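Local coordinates for uncharacterized protein YycE (Bacillus subtilis, PDB 1TWU) that is of unknown function but belongs to the vicinal oxygen chelate superfamily and may be a glyoxalase or fosfomycin-resistance protein, at residues P77-L91 with G125-S137. Sequence-based numbering, arbitrary orientation.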
loop_
_atom_site.group_PDB
_atom_site.type_symbol
_atom_site.label_atom_id
_atom_site.label_comp_id
_atom_site.label_asym_id
_atom_site.label_seq_id
_atom_site.Cartn_x
_atom_site.Cartn_y
_atom_site.Cartn_z
ATOM N N PRO A 77 -1.541 -4.400 -13.661
ATOM C CA PRO A 77 -1.123 -3.107 -14.208
ATOM C C PRO A 77 -1.797 -1.895 -13.577
ATOM O O PRO A 77 -1.342 -0.770 -13.763
ATOM C CB PRO A 77 -1.441 -3.250 -15.692
ATOM C CG PRO A 77 -2.628 -4.154 -15.693
ATOM C CD PRO A 77 -2.238 -5.201 -14.683
ATOM N N ASP A 78 -2.877 -2.129 -12.838
ATOM C CA ASP A 78 -3.603 -1.053 -12.171
ATOM C C ASP A 78 -3.314 -0.987 -10.669
ATOM O O ASP A 78 -3.916 -0.191 -9.946
ATOM C CB ASP A 78 -5.113 -1.207 -12.381
ATOM C CG ASP A 78 -5.543 -0.906 -13.803
ATOM O OD1 ASP A 78 -4.829 -0.153 -14.497
ATOM O OD2 ASP A 78 -6.611 -1.404 -14.219
ATOM N N SER A 79 -2.407 -1.836 -10.201
ATOM C CA SER A 79 -2.032 -1.850 -8.792
ATOM C C SER A 79 -0.780 -0.972 -8.695
ATOM O O SER A 79 0.315 -1.372 -9.112
ATOM C CB SER A 79 -1.744 -3.278 -8.342
ATOM O OG SER A 79 -1.715 -3.338 -6.934
ATOM N N LEU A 80 -0.961 0.231 -8.147
ATOM C CA LEU A 80 0.103 1.224 -8.055
ATOM C C LEU A 80 0.536 1.702 -6.666
ATOM O O LEU A 80 -0.166 1.531 -5.664
ATOM C CB LEU A 80 -0.318 2.480 -8.830
ATOM C CG LEU A 80 -0.669 2.594 -10.321
ATOM C CD1 LEU A 80 -0.677 1.252 -11.016
ATOM C CD2 LEU A 80 -2.018 3.305 -10.439
ATOM N N LEU A 81 1.717 2.313 -6.650
ATOM C CA LEU A 81 2.288 2.965 -5.474
ATOM C C LEU A 81 2.682 4.292 -6.117
ATOM O O LEU A 81 3.623 4.348 -6.905
ATOM C CB LEU A 81 3.536 2.255 -4.937
ATOM C CG LEU A 81 4.260 3.083 -3.855
ATOM C CD1 LEU A 81 3.293 3.427 -2.734
ATOM C CD2 LEU A 81 5.452 2.322 -3.298
ATOM N N VAL A 82 1.941 5.347 -5.809
ATOM C CA VAL A 82 2.209 6.642 -6.411
ATOM C C VAL A 82 2.936 7.653 -5.528
ATOM O O VAL A 82 2.521 7.944 -4.404
ATOM C CB VAL A 82 0.901 7.301 -6.906
ATOM C CG1 VAL A 82 1.230 8.530 -7.746
ATOM C CG2 VAL A 82 0.081 6.308 -7.712
ATOM N N PHE A 83 4.036 8.182 -6.056
ATOM C CA PHE A 83 4.822 9.195 -5.369
ATOM C C PHE A 83 4.557 10.505 -6.102
ATOM O O PHE A 83 4.867 10.617 -7.286
ATOM C CB PHE A 83 6.312 8.874 -5.461
ATOM C CG PHE A 83 6.769 7.782 -4.531
ATOM C CD1 PHE A 83 6.841 8.004 -3.156
ATOM C CD2 PHE A 83 7.156 6.538 -5.032
ATOM C CE1 PHE A 83 7.298 7.006 -2.297
ATOM C CE2 PHE A 83 7.612 5.534 -4.180
ATOM C CZ PHE A 83 7.685 5.769 -2.808
ATOM N N TYR A 84 3.966 11.480 -5.415
ATOM C CA TYR A 84 3.696 12.791 -6.013
ATOM C C TYR A 84 4.938 13.653 -5.818
ATOM O O TYR A 84 5.200 14.138 -4.718
ATOM C CB TYR A 84 2.477 13.438 -5.349
ATOM C CG TYR A 84 1.181 12.806 -5.793
ATOM C CD1 TYR A 84 0.621 13.124 -7.028
ATOM C CD2 TYR A 84 0.562 11.822 -5.022
ATOM C CE1 TYR A 84 -0.523 12.476 -7.492
ATOM C CE2 TYR A 84 -0.582 11.161 -5.476
ATOM C CZ TYR A 84 -1.118 11.492 -6.712
ATOM O OH TYR A 84 -2.236 10.836 -7.176
ATOM N N VAL A 85 5.718 13.818 -6.882
ATOM C CA VAL A 85 6.943 14.601 -6.806
ATOM C C VAL A 85 6.799 15.877 -7.615
ATOM O O VAL A 85 7.116 15.909 -8.802
ATOM C CB VAL A 85 8.144 13.818 -7.352
ATOM C CG1 VAL A 85 9.428 14.548 -7.003
ATOM C CG2 VAL A 85 8.152 12.414 -6.789
ATOM N N PRO A 86 6.322 16.953 -6.975
ATOM C CA PRO A 86 6.128 18.248 -7.636
ATOM C C PRO A 86 7.366 18.854 -8.326
ATOM O O PRO A 86 7.232 19.572 -9.316
ATOM C CB PRO A 86 5.563 19.123 -6.512
ATOM C CG PRO A 86 6.109 18.487 -5.258
ATOM C CD PRO A 86 5.973 17.025 -5.545
ATOM N N ASN A 87 8.559 18.558 -7.815
ATOM C CA ASN A 87 9.796 19.069 -8.402
ATOM C C ASN A 87 10.224 18.172 -9.559
ATOM O O ASN A 87 10.827 17.121 -9.342
ATOM C CB ASN A 87 10.910 19.097 -7.360
ATOM C CG ASN A 87 12.168 19.794 -7.867
ATOM O OD1 ASN A 87 12.543 19.666 -9.035
ATOM N ND2 ASN A 87 12.833 20.524 -6.978
ATOM N N ALA A 88 9.924 18.603 -10.781
ATOM C CA ALA A 88 10.241 17.846 -11.990
ATOM C C ALA A 88 11.698 17.419 -12.139
ATOM O O ALA A 88 11.981 16.397 -12.770
ATOM C CB ALA A 88 9.809 18.630 -13.214
ATOM N N VAL A 89 12.621 18.194 -11.573
ATOM C CA VAL A 89 14.042 17.860 -11.654
ATOM C C VAL A 89 14.348 16.635 -10.799
ATOM O O VAL A 89 15.100 15.758 -11.220
ATOM C CB VAL A 89 14.936 19.042 -11.194
ATOM C CG1 VAL A 89 16.393 18.593 -11.062
ATOM C CG2 VAL A 89 14.826 20.185 -12.195
ATOM N N GLU A 90 13.773 16.576 -9.600
ATOM C CA GLU A 90 13.990 15.428 -8.724
ATOM C C GLU A 90 13.316 14.205 -9.332
ATOM O O GLU A 90 13.854 13.101 -9.295
ATOM C CB GLU A 90 13.400 15.677 -7.343
ATOM C CG GLU A 90 13.972 16.863 -6.632
ATOM C CD GLU A 90 13.379 17.016 -5.263
ATOM O OE1 GLU A 90 12.163 16.757 -5.119
ATOM O OE2 GLU A 90 14.119 17.400 -4.335
ATOM N N LEU A 91 12.125 14.406 -9.885
ATOM C CA LEU A 91 11.396 13.312 -10.507
ATOM C C LEU A 91 12.280 12.711 -11.604
ATOM O O LEU A 91 12.546 11.511 -11.608
ATOM C CB LEU A 91 10.072 13.828 -11.086
ATOM C CG LEU A 91 8.998 12.814 -11.492
ATOM C CD1 LEU A 91 7.657 13.521 -11.585
ATOM C CD2 LEU A 91 9.349 12.148 -12.811
ATOM N N GLY A 125 7.086 -6.534 -10.388
ATOM C CA GLY A 125 6.001 -6.016 -11.201
ATOM C C GLY A 125 5.042 -5.027 -10.583
ATOM O O GLY A 125 4.010 -4.721 -11.182
ATOM N N TRP A 126 5.344 -4.545 -9.383
ATOM C CA TRP A 126 4.475 -3.560 -8.758
ATOM C C TRP A 126 4.764 -2.274 -9.531
ATOM O O TRP A 126 5.920 -1.988 -9.834
ATOM C CB TRP A 126 4.819 -3.395 -7.273
ATOM C CG TRP A 126 3.730 -2.713 -6.476
ATOM C CD1 TRP A 126 2.415 -2.550 -6.843
ATOM C CD2 TRP A 126 3.849 -2.147 -5.164
ATOM N NE1 TRP A 126 1.718 -1.920 -5.842
ATOM C CE2 TRP A 126 2.571 -1.661 -4.801
ATOM C CE3 TRP A 126 4.909 -2.007 -4.257
ATOM C CZ2 TRP A 126 2.327 -1.046 -3.567
ATOM C CZ3 TRP A 126 4.666 -1.399 -3.031
ATOM C CH2 TRP A 126 3.385 -0.926 -2.700
ATOM N N ARG A 127 3.717 -1.526 -9.876
ATOM C CA ARG A 127 3.870 -0.286 -10.635
ATOM C C ARG A 127 4.190 0.910 -9.729
ATOM O O ARG A 127 3.342 1.381 -8.969
ATOM C CB ARG A 127 2.591 0.008 -11.438
ATOM C CG ARG A 127 2.234 -1.017 -12.524
ATOM C CD ARG A 127 3.232 -0.998 -13.662
ATOM N NE ARG A 127 2.994 -2.042 -14.661
ATOM C CZ ARG A 127 2.256 -1.897 -15.762
ATOM N NH1 ARG A 127 1.656 -0.747 -16.033
ATOM N NH2 ARG A 127 2.148 -2.902 -16.615
ATOM N N ILE A 128 5.424 1.393 -9.814
ATOM C CA ILE A 128 5.845 2.537 -9.015
ATOM C C ILE A 128 5.712 3.787 -9.899
ATOM O O ILE A 128 6.436 3.963 -10.886
ATOM C CB ILE A 128 7.312 2.372 -8.522
ATOM C CG1 ILE A 128 7.524 0.959 -7.967
ATOM C CG2 ILE A 128 7.619 3.398 -7.432
ATOM C CD1 ILE A 128 6.548 0.567 -6.880
ATOM N N VAL A 129 4.773 4.652 -9.542
ATOM C CA VAL A 129 4.529 5.857 -10.317
ATOM C C VAL A 129 5.062 7.123 -9.660
ATOM O O VAL A 129 4.958 7.317 -8.449
ATOM C CB VAL A 129 3.010 6.029 -10.590
ATOM C CG1 VAL A 129 2.766 7.171 -11.581
ATOM C CG2 VAL A 129 2.439 4.727 -11.118
ATOM N N PHE A 130 5.651 7.976 -10.483
ATOM C CA PHE A 130 6.174 9.257 -10.034
ATOM C C PHE A 130 5.380 10.302 -10.823
ATOM O O PHE A 130 5.587 10.484 -12.026
ATOM C CB PHE A 130 7.672 9.325 -10.334
ATOM C CG PHE A 130 8.464 8.261 -9.631
ATOM C CD1 PHE A 130 8.977 8.483 -8.354
ATOM C CD2 PHE A 130 8.643 7.011 -10.216
ATOM C CE1 PHE A 130 9.659 7.474 -7.665
ATOM C CE2 PHE A 130 9.318 5.997 -9.541
ATOM C CZ PHE A 130 9.827 6.228 -8.261
ATOM N N MET A 131 4.442 10.954 -10.141
ATOM C CA MET A 131 3.585 11.955 -10.767
ATOM C C MET A 131 4.039 13.376 -10.434
ATOM O O MET A 131 4.252 13.728 -9.266
ATOM C CB MET A 131 2.129 11.733 -10.330
ATOM C CG MET A 131 1.093 12.661 -10.977
ATOM S SD MET A 131 1.046 12.658 -12.790
ATOM C CE MET A 131 0.691 10.972 -13.126
ATOM N N ASN A 132 4.193 14.187 -11.476
ATOM C CA ASN A 132 4.631 15.564 -11.308
ATOM C C ASN A 132 3.490 16.454 -10.850
ATOM O O ASN A 132 2.971 17.251 -11.626
ATOM C CB ASN A 132 5.191 16.110 -12.622
ATOM C CG ASN A 132 5.950 17.410 -12.434
ATOM O OD1 ASN A 132 6.126 18.181 -13.377
ATOM N ND2 ASN A 132 6.419 17.652 -11.213
ATOM N N SER A 133 3.085 16.310 -9.597
ATOM C CA SER A 133 2.016 17.139 -9.062
ATOM C C SER A 133 2.077 17.123 -7.548
ATOM O O SER A 133 3.015 16.589 -6.966
ATOM C CB SER A 133 0.642 16.658 -9.552
ATOM O OG SER A 133 0.260 15.436 -8.954
ATOM N N LYS A 134 1.083 17.718 -6.907
ATOM C CA LYS A 134 1.054 17.760 -5.457
ATOM C C LYS A 134 0.001 16.808 -4.896
ATOM O O LYS A 134 -0.167 16.705 -3.679
ATOM C CB LYS A 134 0.787 19.193 -4.983
ATOM C CG LYS A 134 1.869 20.196 -5.382
ATOM C CD LYS A 134 1.673 21.552 -4.699
ATOM C CE LYS A 134 0.451 22.303 -5.226
ATOM N NZ LYS A 134 0.624 22.781 -6.636
ATOM N N GLY A 135 -0.702 16.115 -5.788
ATOM C CA GLY A 135 -1.725 15.173 -5.364
ATOM C C GLY A 135 -3.125 15.755 -5.370
ATOM O O GLY A 135 -3.440 16.624 -6.184
ATOM N N ILE A 136 -3.981 15.266 -4.478
ATOM C CA ILE A 136 -5.343 15.777 -4.390
ATOM C C ILE A 136 -5.456 16.649 -3.146
ATOM O O ILE A 136 -4.768 16.412 -2.152
ATOM C CB ILE A 136 -6.399 14.631 -4.333
ATOM C CG1 ILE A 136 -6.157 13.729 -3.127
ATOM C CG2 ILE A 136 -6.350 13.808 -5.616
ATOM C CD1 ILE A 136 -7.110 12.549 -3.075
ATOM N N SER A 137 -6.309 17.668 -3.213
ATOM C CA SER A 137 -6.505 18.589 -2.098
ATOM C C SER A 137 -7.266 17.927 -0.957
ATOM O O SER A 137 -6.985 18.167 0.223
ATOM C CB SER A 137 -7.282 19.819 -2.563
ATOM O OG SER A 137 -8.611 19.474 -2.916
HETATM O O HOH W 1 0.173 1.251 -14.841
HETATM O O HOH W 2 -1.191 -1.082 -4.996
#
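Five main-chain hydrogen bonds join Leu81, Phe83 and Val85 to Arg127, Val129 and Met131 in parallel register, the straightest from Phe83 N to Val129 O (2.7 Å, 176°). Past the strand ends, Asn132 carries the pairing on through its side chain: with CG anti to the backbone N (chi1 -167°), ND2 reaches Val85 O at 3.1 Å and, more weakly, Pro86 O, bridging two successive carbonyls of the turn into helix 88-100. At the other end a water accepts from Trp126 NE1 at 3.1 Å, lying in the indole plane, and donates to Leu80 O.

Side chains alternate between the two faces of the sheet. On one, Leu81 CB sits over the six-membered ring of Trp126, a CH-pi contact 3.9 Å from its centroid. Farther along, the Phe83 and Phe130 rings run side by side, their planes only 17° apart but slid until they barely overlap, while Ile128 CG2 meets the edge of Phe83. On the other face, Leu80 CG packs on Val129 CG2. The Tyr84 ring is sandwiched, with Gly135 CA 3.6 Å from its centroid and Val82 CG1 over the opposite face. Pro77 covers one face of the Arg127 guanidinium, whose NE forms a salt bridge with Glu121.

Strands 80-84 and 127-131 are the first and fourth of the C-terminal βαβββ module of this VOC fold. Trp113 of helix 111-114 packs against Leu80, Val82, Tyr84 and Met131; strand 117-121 flanks 127-131, and strand 80-84 pairs antiparallel with a strand of the second subunit, continuing the sheet across the dimer.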